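Local atomic coordinates of hemolysin-related protein (Vibrio cholerae serotype O1, PDB entry 6MLT), a protein that serves as a secreted, calcium-binding matrix protein of the biofilm and probably contributes to adhesion through carbohydrate binding. Residues Leu15-Ser20 and Val554-Ser559; Leu163-Val168 and His179-Ser184; Phe199-Leu204 and Asn218-Phe223. All coordinates share one frame; numbering follows the deposited sequence.

In the fold
All three contacts belong to the beta-propeller, whose blades are antiparallel sheets, mostly of four strands. Interaction 1 joins the N-terminal strand 13-19 to strand 553-559 near the C-terminus, and interactions 2 and 3 lie within the long chain loop it closes. The latter two occupy equivalent places in successive blades: a tight turn between the second and third strands meets the segment leading to the next blade. Their centres are 10 Å apart, and W181 O receives a weak hydrogen bond from N201 ND2. Interaction 1 is about 33 Å from interaction 2 and 35 Å from interaction 3, centre to centre; its W17 side chain lies about 9 Å from a bound calcium ion.

Interaction 1: residues Leu15-Ser20 and Val554-Ser559; sequences LKWSWS and VFVYES
K16 and W17 both face V556 where strands 15-19 and 554-559 pair antiparallel, their axes 4.2 Å apart at closest approach and their directions 164° apart. This is a classic beta bulge: V556 O accepts from K16 N (2.7 Å) and from W17 N (3.2 Å), both donors tilted out of the carbonyl plane. Past the bulge the ladder is regular, with V556 N bonded to W17 O and a reciprocal pair between W19 and V554. The chi1 of W17, 56°, sets CG between the backbone N and carbonyl carbon; its indole crosses V556 obliquely, with V556 CG2 over the face, 3.5 Å from the centroid of the six-membered ring. V554, alongside W17 and pointing the same way, brings CG1 to W17 CZ3 (4.0 Å). L15 CD1 makes a second CH-pi contact, over the face of Y557, 3.9 Å from the ring centroid, and also meets the edge of F555. S18 CB lies 3.5 Å from F555 CD2. A water donates to both L15 O and E558 OE2, while the extended K16 chain carries NZ to E530 in a salt bridge. W17, W19 and V554 pack against L76 of the next blade. Pairing an N-terminal strand with the strands of the C-terminal end in one four-stranded blade is the velcro closure typical of beta-propellers.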
# COMPACT_ATOMS: atom_id res chain seq x y z
N LEU A 15 0.18 6.71 -28.70
CA LEU A 15 0.92 5.45 -28.63
C LEU A 15 2.42 5.73 -28.56
O LEU A 15 2.96 6.50 -29.36
CB LEU A 15 0.61 4.58 -29.84
CG LEU A 15 1.15 3.15 -29.77
CD1 LEU A 15 0.32 2.31 -28.82
CD2 LEU A 15 1.19 2.51 -31.16
N LYS A 16 3.08 5.11 -27.59
CA LYS A 16 4.53 5.15 -27.49
C LYS A 16 5.17 4.04 -28.32
O LYS A 16 6.03 4.31 -29.16
CB LYS A 16 4.95 5.03 -26.03
CG LYS A 16 6.45 5.09 -25.79
CD LYS A 16 6.75 5.08 -24.30
CE LYS A 16 8.23 5.18 -24.00
NZ LYS A 16 8.45 5.48 -22.56
N TRP A 17 4.76 2.79 -28.08
CA TRP A 17 5.10 1.69 -28.98
C TRP A 17 4.11 0.56 -28.75
O TRP A 17 3.35 0.56 -27.78
CB TRP A 17 6.55 1.19 -28.78
CG TRP A 17 6.97 0.75 -27.37
CD1 TRP A 17 7.77 1.45 -26.52
CD2 TRP A 17 6.66 -0.49 -26.71
NE1 TRP A 17 7.97 0.74 -25.36
CE2 TRP A 17 7.30 -0.45 -25.45
CE3 TRP A 17 5.90 -1.61 -27.04
CZ2 TRP A 17 7.21 -1.50 -24.53
CZ3 TRP A 17 5.81 -2.65 -26.13
CH2 TRP A 17 6.46 -2.59 -24.89
N SER A 18 4.13 -0.41 -29.66
CA SER A 18 3.33 -1.62 -29.51
C SER A 18 4.14 -2.81 -29.99
O SER A 18 5.06 -2.68 -30.80
CB SER A 18 2.01 -1.53 -30.30
OG SER A 18 2.24 -1.51 -31.69
N TRP A 19 3.81 -3.97 -29.44
CA TRP A 19 4.37 -5.25 -29.85
C TRP A 19 3.21 -6.17 -30.20
O TRP A 19 2.26 -6.30 -29.42
CB TRP A 19 5.23 -5.87 -28.74
CG TRP A 19 5.79 -7.21 -29.08
CD1 TRP A 19 7.04 -7.48 -29.55
CD2 TRP A 19 5.12 -8.47 -28.99
NE1 TRP A 19 7.19 -8.83 -29.76
CE2 TRP A 19 6.02 -9.46 -29.42
CE3 TRP A 19 3.84 -8.86 -28.58
CZ2 TRP A 19 5.69 -10.81 -29.46
CZ3 TRP A 19 3.51 -10.21 -28.63
CH2 TRP A 19 4.43 -11.16 -29.06
N SER A 20 3.28 -6.79 -31.37
CA SER A 20 2.20 -7.68 -31.81
C SER A 20 2.69 -8.91 -32.54
O SER A 20 1.87 -9.78 -32.85
CB SER A 20 1.22 -6.93 -32.71
OG SER A 20 0.58 -5.89 -31.99
N VAL A 554 1.05 -6.12 -26.81
CA VAL A 554 1.35 -5.17 -25.74
C VAL A 554 1.35 -3.77 -26.34
O VAL A 554 2.01 -3.53 -27.36
CB VAL A 554 2.71 -5.47 -25.07
CG1 VAL A 554 2.99 -4.47 -23.95
CG2 VAL A 554 2.73 -6.89 -24.52
N PHE A 555 0.63 -2.86 -25.70
CA PHE A 555 0.47 -1.50 -26.19
C PHE A 555 0.83 -0.54 -25.08
O PHE A 555 0.32 -0.66 -23.96
CB PHE A 555 -0.97 -1.29 -26.70
CG PHE A 555 -1.27 -2.09 -27.93
CD1 PHE A 555 -1.47 -3.46 -27.85
CD2 PHE A 555 -1.28 -1.50 -29.18
CE1 PHE A 555 -1.70 -4.21 -28.99
CE2 PHE A 555 -1.50 -2.25 -30.32
CZ PHE A 555 -1.72 -3.60 -30.22
N VAL A 556 1.73 0.39 -25.39
CA VAL A 556 2.27 1.32 -24.41
C VAL A 556 1.97 2.73 -24.89
O VAL A 556 2.27 3.08 -26.03
CB VAL A 556 3.79 1.11 -24.22
CG1 VAL A 556 4.36 2.12 -23.23
CG2 VAL A 556 4.06 -0.31 -23.75
N TYR A 557 1.39 3.53 -24.00
CA TYR A 557 0.95 4.88 -24.31
C TYR A 557 1.68 5.88 -23.42
O TYR A 557 2.22 5.52 -22.37
CB TYR A 557 -0.56 5.02 -24.12
CG TYR A 557 -1.35 4.13 -25.05
CD1 TYR A 557 -1.60 2.80 -24.73
CD2 TYR A 557 -1.81 4.61 -26.27
CE1 TYR A 557 -2.31 1.98 -25.60
CE2 TYR A 557 -2.52 3.81 -27.13
CZ TYR A 557 -2.77 2.49 -26.79
OH TYR A 557 -3.47 1.70 -27.67
N GLU A 558 1.65 7.13 -23.84
CA GLU A 558 2.22 8.23 -23.08
C GLU A 558 1.29 9.43 -23.20
O GLU A 558 0.40 9.47 -24.06
CB GLU A 558 3.63 8.57 -23.57
CG GLU A 558 3.70 8.94 -25.04
CD GLU A 558 5.11 9.29 -25.48
OE1 GLU A 558 5.73 10.15 -24.83
OE2 GLU A 558 5.59 8.69 -26.46
N SER A 559 1.51 10.42 -22.34
CA SER A 559 0.74 11.65 -22.40
C SER A 559 0.93 12.32 -23.75
O SER A 559 2.06 12.49 -24.22
CB SER A 559 1.15 12.60 -21.28
OG SER A 559 0.44 13.81 -21.39
O HOH W 1 4.95 8.57 -29.16

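Interaction 2: residues Leu163-Val168 and His179-Ser184; sequences LAADGV and HDWAPS
H179 CG lies between the backbone N and the carbonyl carbon (chi1 57°), on the way to the A164-G167 turn, and the imidazole then lies roughly parallel over the D166-G167 peptide. D166 C stands over the centre of the ring, G167 N lies over the same face nearer the rim, and G167 CA makes a CH-pi contact 3.9 Å from the centroid. Two polar contacts fix the rotation of this ring. H179 ND1 donates to D180 O at 2.8 Å, almost straight at 174° and with the acceptor in the ring plane. A water in the ring plane lies 2.8 Å from H179 NE2 and donates to A164 O, bridging the histidine to the turn. H179 CE1 also comes within 3.1 Å of A165 O.

The backbones are joined at two points. H179 N reaches D166 O at 3.0 Å from well above the carbonyl plane, 58° out of it, whereas A182 N meets A165 O in the plane, on a lone pair, at 2.9 Å. The CA of W181 also points a C-H at A165 O. A165 CB touches W181 at CD1 (3.9 Å). Beyond the contact W181 NE1 bonds V146 O and its indole meets W143 edge-to-face, while D166 OD2 takes the N-H of A140. The turn joins strands 161-164 and 167-170, and segment 179-184 runs past it from the outermost strand 174-178 to strand 185-188, the first of the next blade, with P183 packed on W222.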
# COMPACT_ATOMS: atom_id res chain seq x y z
N LEU A 163 6.07 -16.97 -2.54
CA LEU A 163 4.72 -17.36 -2.16
C LEU A 163 3.98 -17.77 -3.43
O LEU A 163 3.60 -16.92 -4.24
CB LEU A 163 4.00 -16.21 -1.46
CG LEU A 163 4.80 -15.34 -0.49
CD1 LEU A 163 3.89 -14.25 0.09
CD2 LEU A 163 5.42 -16.15 0.61
N ALA A 164 3.77 -19.07 -3.60
CA ALA A 164 3.19 -19.62 -4.82
C ALA A 164 1.86 -20.30 -4.51
O ALA A 164 1.41 -20.35 -3.37
CB ALA A 164 4.16 -20.60 -5.49
N ALA A 165 1.25 -20.88 -5.56
CA ALA A 165 -0.12 -21.37 -5.45
C ALA A 165 -0.22 -22.59 -4.54
O ALA A 165 -1.29 -22.84 -3.97
CB ALA A 165 -0.66 -21.72 -6.83
N ASP A 166 0.85 -23.37 -4.41
CA ASP A 166 0.80 -24.64 -3.70
C ASP A 166 1.69 -24.67 -2.46
O ASP A 166 1.83 -25.73 -1.84
CB ASP A 166 1.19 -25.79 -4.63
CG ASP A 166 2.62 -25.67 -5.18
OD1 ASP A 166 3.28 -24.61 -5.01
OD2 ASP A 166 3.08 -26.65 -5.80
N GLY A 167 2.29 -23.55 -2.09
CA GLY A 167 3.14 -23.50 -0.93
C GLY A 167 4.04 -22.28 -0.94
O GLY A 167 3.96 -21.42 -1.82
N VAL A 168 4.90 -22.24 0.07
CA VAL A 168 5.87 -21.17 0.26
C VAL A 168 7.25 -21.79 0.14
O VAL A 168 7.53 -22.83 0.75
CB VAL A 168 5.70 -20.48 1.62
CG1 VAL A 168 6.83 -19.48 1.88
CG2 VAL A 168 4.34 -19.81 1.67
N HIS A 179 0.49 -25.90 0.85
CA HIS A 179 -0.92 -25.66 1.11
C HIS A 179 -1.71 -25.96 -0.16
O HIS A 179 -1.17 -26.05 -1.26
CB HIS A 179 -1.20 -24.23 1.62
CG HIS A 179 -0.71 -23.13 0.72
ND1 HIS A 179 -1.29 -22.86 -0.51
CD2 HIS A 179 0.27 -22.22 0.88
CE1 HIS A 179 -0.67 -21.83 -1.07
NE2 HIS A 179 0.28 -21.42 -0.24
N ASP A 180 -3.02 -26.17 0.04
CA ASP A 180 -3.94 -26.38 -1.06
C ASP A 180 -3.89 -25.21 -2.04
O ASP A 180 -3.52 -24.09 -1.69
CB ASP A 180 -5.38 -26.52 -0.55
CG ASP A 180 -5.61 -27.81 0.22
OD1 ASP A 180 -4.92 -28.81 -0.08
OD2 ASP A 180 -6.48 -27.83 1.11
N TRP A 181 -4.30 -25.48 -3.27
CA TRP A 181 -4.22 -24.48 -4.33
C TRP A 181 -4.82 -23.15 -3.90
O TRP A 181 -5.95 -23.09 -3.39
CB TRP A 181 -4.94 -24.98 -5.58
CG TRP A 181 -5.03 -23.93 -6.64
CD1 TRP A 181 -4.02 -23.51 -7.45
CD2 TRP A 181 -6.18 -23.17 -7.01
NE1 TRP A 181 -4.47 -22.53 -8.30
CE2 TRP A 181 -5.80 -22.30 -8.05
CE3 TRP A 181 -7.50 -23.14 -6.56
CZ2 TRP A 181 -6.69 -21.42 -8.65
CZ3 TRP A 181 -8.38 -22.27 -7.16
CH2 TRP A 181 -7.97 -21.42 -8.19
N ALA A 182 -4.07 -22.09 -4.13
CA ALA A 182 -4.54 -20.74 -3.87
C ALA A 182 -4.16 -19.85 -5.05
O ALA A 182 -2.97 -19.73 -5.37
CB ALA A 182 -3.94 -20.19 -2.57
N PRO A 183 -5.11 -19.23 -5.75
CA PRO A 183 -4.72 -18.35 -6.86
C PRO A 183 -3.89 -17.17 -6.40
O PRO A 183 -3.11 -16.63 -7.20
CB PRO A 183 -6.06 -17.90 -7.47
CG PRO A 183 -7.08 -18.15 -6.42
CD PRO A 183 -6.58 -19.32 -5.60
N SER A 184 -4.02 -16.76 -5.14
CA SER A 184 -3.38 -15.57 -4.61
C SER A 184 -2.79 -15.83 -3.23
O SER A 184 -3.45 -16.38 -2.35
CB SER A 184 -4.39 -14.42 -4.48
OG SER A 184 -3.83 -13.36 -3.74
O HOH W 2 1.81 -19.13 -0.89

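Interaction 3: residues Phe199-Leu204 and Asn218-Phe223; sequences FANGTL and NDTVWF
The N201 side-chain amide reaches across to the backbone N-H of V221. N201 CG is anti to its own backbone N (chi1 -167°), and N201 OD1 accepts V221 N at 2.9 Å, with an N-H...O angle of 155° and the donor tilted from the amide plane. The asparagine and T220 side chains cross at about a right angle, bringing T220 CG2 to 3.6 Å from N201 OD1. At the other end of the amide, N201 ND2 donates to a water 3.0 Å away; the same water lies 2.6 Å from T220 OG1. OD1 thus holds V221 N directly, while ND2 reaches T220 OG1 through water and also makes a weak bond to W181 O.

V221 directs its side chain at the turn. Its CB rests 3.7 Å from G202 N, its CG2 lies near G202 CA, and V221 CG1 extends to F199 CE2 at 4.4 Å, a loose contact oblique to the ring. A C-H of N201 CA points at V221 O. A second water is 2.9 Å from N201 N, from which it accepts, and also lies within hydrogen-bonding reach of W222 O. F199 packs on L237 and V239, V221 on V241, of strand 236-241 in the next blade.

A200 to T203 form a type I' turn, with N201 and G202 at its corners, joining strands 197-200 and 203-205 in a two-residue beta hairpin. Such a hairpin, gripped by the connection from the outermost strand of one blade to the innermost strand of the next, is in keeping with the blade-to-blade architecture of a beta-propeller.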
# COMPACT_ATOMS: atom_id res chain seq x y z
N PHE A 199 -1.13 -15.02 3.81
CA PHE A 199 -2.57 -15.11 3.60
C PHE A 199 -2.82 -15.67 2.21
O PHE A 199 -2.40 -15.08 1.21
CB PHE A 199 -3.25 -13.75 3.74
CG PHE A 199 -4.73 -13.81 3.58
CD1 PHE A 199 -5.53 -14.27 4.61
CD2 PHE A 199 -5.33 -13.45 2.39
CE1 PHE A 199 -6.90 -14.35 4.47
CE2 PHE A 199 -6.70 -13.52 2.23
CZ PHE A 199 -7.48 -13.97 3.27
N ALA A 200 -3.53 -16.80 2.15
CA ALA A 200 -3.77 -17.47 0.89
C ALA A 200 -5.12 -18.18 0.96
O ALA A 200 -5.33 -19.04 1.82
CB ALA A 200 -2.65 -18.46 0.57
N ASN A 201 -6.02 -17.81 0.05
CA ASN A 201 -7.32 -18.46 -0.09
C ASN A 201 -8.07 -18.51 1.24
O ASN A 201 -8.63 -19.53 1.64
CB ASN A 201 -7.16 -19.87 -0.68
CG ASN A 201 -8.47 -20.47 -1.15
OD1 ASN A 201 -9.52 -19.82 -1.12
ND2 ASN A 201 -8.41 -21.72 -1.58
N GLY A 202 -8.09 -17.37 1.93
CA GLY A 202 -8.85 -17.24 3.15
C GLY A 202 -8.14 -17.67 4.41
O GLY A 202 -8.63 -17.37 5.51
N THR A 203 -7.01 -18.37 4.30
CA THR A 203 -6.30 -18.87 5.47
C THR A 203 -5.08 -18.00 5.75
O THR A 203 -4.30 -17.71 4.84
CB THR A 203 -5.85 -20.32 5.26
OG1 THR A 203 -6.99 -21.13 4.96
CG2 THR A 203 -5.16 -20.85 6.50
N LEU A 204 -4.91 -17.61 7.02
CA LEU A 204 -3.70 -16.94 7.47
C LEU A 204 -2.80 -17.96 8.16
O LEU A 204 -3.21 -18.61 9.13
CB LEU A 204 -4.01 -15.78 8.42
CG LEU A 204 -2.81 -14.86 8.68
CD1 LEU A 204 -2.47 -14.05 7.44
CD2 LEU A 204 -3.06 -13.94 9.87
N ASN A 218 -17.85 -18.64 0.67
CA ASN A 218 -18.71 -19.55 -0.08
C ASN A 218 -18.03 -20.11 -1.33
O ASN A 218 -18.62 -20.97 -2.00
CB ASN A 218 -20.00 -18.82 -0.45
CG ASN A 218 -20.74 -18.29 0.77
OD1 ASN A 218 -21.05 -17.09 0.88
ND2 ASN A 218 -21.01 -19.17 1.71
N ASP A 219 -16.83 -19.65 -1.65
CA ASP A 219 -16.06 -20.15 -2.79
C ASP A 219 -14.62 -19.69 -2.57
O ASP A 219 -14.31 -19.04 -1.56
CB ASP A 219 -16.63 -19.63 -4.12
CG ASP A 219 -16.36 -20.56 -5.31
OD1 ASP A 219 -15.41 -21.37 -5.27
OD2 ASP A 219 -17.12 -20.47 -6.30
N THR A 220 -13.76 -20.03 -3.51
CA THR A 220 -12.34 -19.69 -3.42
C THR A 220 -12.15 -18.19 -3.20
O THR A 220 -12.77 -17.37 -3.89
CB THR A 220 -11.62 -20.12 -4.70
OG1 THR A 220 -11.80 -21.52 -4.91
CG2 THR A 220 -10.13 -19.81 -4.63
N VAL A 221 -11.28 -17.84 -2.26
CA VAL A 221 -10.87 -16.46 -2.05
C VAL A 221 -9.70 -16.17 -2.98
O VAL A 221 -8.68 -16.86 -2.94
CB VAL A 221 -10.49 -16.19 -0.59
CG1 VAL A 221 -10.05 -14.76 -0.40
CG2 VAL A 221 -11.66 -16.52 0.34
N TRP A 222 -9.85 -15.15 -3.81
CA TRP A 222 -8.85 -14.80 -4.81
C TRP A 222 -7.96 -13.69 -4.25
O TRP A 222 -7.47 -13.85 -3.12
CB TRP A 222 -9.56 -14.47 -6.13
CG TRP A 222 -9.89 -15.69 -6.93
CD1 TRP A 222 -10.78 -16.67 -6.60
CD2 TRP A 222 -9.33 -16.06 -8.20
NE1 TRP A 222 -10.80 -17.63 -7.59
CE2 TRP A 222 -9.92 -17.27 -8.58
CE3 TRP A 222 -8.37 -15.48 -9.04
CZ2 TRP A 222 -9.60 -17.92 -9.77
CZ3 TRP A 222 -8.06 -16.12 -10.23
CH2 TRP A 222 -8.67 -17.33 -10.58
N PHE A 223 -7.73 -12.59 -4.95
CA PHE A 223 -6.68 -11.66 -4.57
C PHE A 223 -7.11 -10.79 -3.41
O PHE A 223 -8.30 -10.53 -3.17
CB PHE A 223 -6.29 -10.80 -5.78
CG PHE A 223 -5.68 -11.60 -6.90
CD1 PHE A 223 -4.36 -12.00 -6.84
CD2 PHE A 223 -6.44 -11.99 -7.99
CE1 PHE A 223 -3.80 -12.76 -7.85
CE2 PHE A 223 -5.88 -12.75 -9.01
CZ PHE A 223 -4.56 -13.12 -8.93
O HOH W 3 -6.28 -15.11 -0.96
O HOH W 4 -10.52 -23.12 -3.23